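Local atomic coordinates of DNA polymerase III subunit delta (Bacillus subtilis, PDB entry 3ZH9), a protein that probably acts as the wrench that opens the dimeric beta ring within the ATP-driven tau-delta-delta' complex that loads it onto primed DNA. Residues Y84-G88 with D125-T131. Residues are numbered along the deposited sequence; the frame is centred on the assembly and turned at random.
With SO4 (sulfate ion), chain G.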
# COMPACT_ATOMS: atom_id res chain seq x y z
N TYR A 84 -11.80 7.16 -14.32
CA TYR A 84 -12.14 5.77 -14.65
C TYR A 84 -12.28 5.55 -16.15
O TYR A 84 -12.11 4.43 -16.63
CB TYR A 84 -13.43 5.34 -13.93
CG TYR A 84 -14.55 6.36 -14.00
CD1 TYR A 84 -15.41 6.41 -15.10
CD2 TYR A 84 -14.73 7.29 -12.98
CE1 TYR A 84 -16.43 7.36 -15.17
CE2 TYR A 84 -15.74 8.24 -13.05
CZ TYR A 84 -16.59 8.27 -14.14
OH TYR A 84 -17.59 9.21 -14.19
N PHE A 85 -12.60 6.61 -16.87
CA PHE A 85 -12.74 6.52 -18.32
C PHE A 85 -11.39 6.30 -19.01
O PHE A 85 -11.34 6.14 -20.23
CB PHE A 85 -13.40 7.79 -18.86
CG PHE A 85 -12.86 9.06 -18.25
CD1 PHE A 85 -11.66 9.59 -18.70
CD2 PHE A 85 -13.53 9.70 -17.23
CE1 PHE A 85 -11.14 10.74 -18.14
CE2 PHE A 85 -13.02 10.85 -16.66
CZ PHE A 85 -11.83 11.38 -17.12
N LEU A 86 -10.30 6.29 -18.24
CA LEU A 86 -8.98 5.93 -18.76
C LEU A 86 -8.79 4.41 -18.79
O LEU A 86 -7.88 3.90 -19.46
CB LEU A 86 -7.87 6.59 -17.95
CG LEU A 86 -7.74 8.10 -18.12
CD1 LEU A 86 -6.60 8.67 -17.28
CD2 LEU A 86 -7.56 8.44 -19.59
N THR A 87 -9.65 3.69 -18.07
CA THR A 87 -9.67 2.23 -18.07
C THR A 87 -10.71 1.70 -19.05
O THR A 87 -11.30 2.47 -19.81
CB THR A 87 -10.03 1.67 -16.68
OG1 THR A 87 -11.42 1.91 -16.41
CG2 THR A 87 -9.19 2.31 -15.60
N GLY A 88 -10.95 0.40 -19.02
CA GLY A 88 -11.95 -0.21 -19.89
C GLY A 88 -13.19 -0.69 -19.17
O GLY A 88 -13.92 -1.55 -19.67
N ASP A 125 -6.08 2.21 -20.58
CA ASP A 125 -6.35 1.66 -21.90
C ASP A 125 -5.55 2.43 -22.94
O ASP A 125 -5.83 3.60 -23.21
CB ASP A 125 -7.85 1.73 -22.22
CG ASP A 125 -8.23 0.97 -23.49
OD1 ASP A 125 -7.34 0.64 -24.31
OD2 ASP A 125 -9.44 0.72 -23.67
N GLU A 126 -4.56 1.77 -23.52
CA GLU A 126 -3.68 2.39 -24.49
C GLU A 126 -4.39 2.76 -25.78
O GLU A 126 -3.91 3.59 -26.56
CB GLU A 126 -2.50 1.46 -24.77
CG GLU A 126 -1.44 1.46 -23.68
N ARG A 127 -5.56 2.17 -26.02
CA ARG A 127 -6.29 2.44 -27.25
C ARG A 127 -7.04 3.77 -27.20
O ARG A 127 -7.37 4.34 -28.24
CB ARG A 127 -7.24 1.28 -27.56
CG ARG A 127 -6.56 -0.09 -27.53
CD ARG A 127 -7.56 -1.21 -27.68
NE ARG A 127 -8.59 -1.18 -26.64
CZ ARG A 127 -8.61 -1.97 -25.57
NH1 ARG A 127 -7.65 -2.87 -25.39
NH2 ARG A 127 -9.59 -1.87 -24.68
N LYS A 128 -7.29 4.28 -25.99
CA LYS A 128 -8.02 5.53 -25.82
C LYS A 128 -7.23 6.78 -26.22
O LYS A 128 -6.06 6.95 -25.87
CB LYS A 128 -8.55 5.67 -24.39
CG LYS A 128 -9.62 4.64 -24.07
CD LYS A 128 -10.21 4.86 -22.70
CE LYS A 128 -11.34 3.86 -22.44
NZ LYS A 128 -12.45 4.03 -23.41
N LYS A 129 -7.91 7.67 -26.92
CA LYS A 129 -7.31 8.90 -27.41
C LYS A 129 -6.65 9.68 -26.26
O LYS A 129 -5.56 10.22 -26.41
CB LYS A 129 -8.39 9.76 -28.09
CG LYS A 129 -7.87 10.98 -28.83
N LEU A 130 -7.33 9.73 -25.12
CA LEU A 130 -6.87 10.50 -23.98
C LEU A 130 -5.64 9.87 -23.35
O LEU A 130 -4.75 10.56 -22.85
CB LEU A 130 -7.99 10.61 -22.94
CG LEU A 130 -7.64 11.37 -21.66
CD1 LEU A 130 -6.95 12.69 -21.96
CD2 LEU A 130 -8.91 11.58 -20.86
N THR A 131 -5.60 8.55 -23.36
CA THR A 131 -4.42 7.85 -22.86
C THR A 131 -3.21 8.19 -23.72
O THR A 131 -2.12 8.42 -23.21
CB THR A 131 -4.63 6.34 -22.87
OG1 THR A 131 -5.79 6.04 -22.10
CG2 THR A 131 -3.43 5.65 -22.27
S SO4 G . -11.52 6.69 -27.39
O1 SO4 G . -10.41 7.19 -26.60
O2 SO4 G . -11.09 5.51 -28.15
O3 SO4 G . -11.96 7.73 -28.31
O4 SO4 G . -12.60 6.32 -26.49
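A 3-10 turn at 84-86 meets a type I beta turn, Asp125 to Lys128, that leads into helix 129-137. The closest CA atoms are those of Thr87 and Asp125, 5.1 Å apart, and a short, nearly straight hydrogen bond from Asp125 N to Leu86 O (2.7 Å) links the segments. Asp125 also organises its own turn: its OD1 accepts from Arg127 N in an Asx turn and OD2 salt-bridges Arg127 NH2, while Asp125 O accepts from Thr131 OG1, tying turn to helix. Both segments follow neighbouring parallel strands, 76-81 and 113-119, of the P-loop NTPase-like domain, so a loop meets a turn and helix start at the C-terminal end of the sheet. Leu86 CD2 packs on Leu130 CG (3.6 Å), while Leu130 CD2 meets the edge of the Phe85 ring at CE1 (3.6 Å); Val99 of helix 99-107 touches both Phe85 and Leu130. The outer methylenes of Lys128 reach carbonyls, CD 3.0 Å from Phe85 O and CE 3.0 Å from Thr87 O.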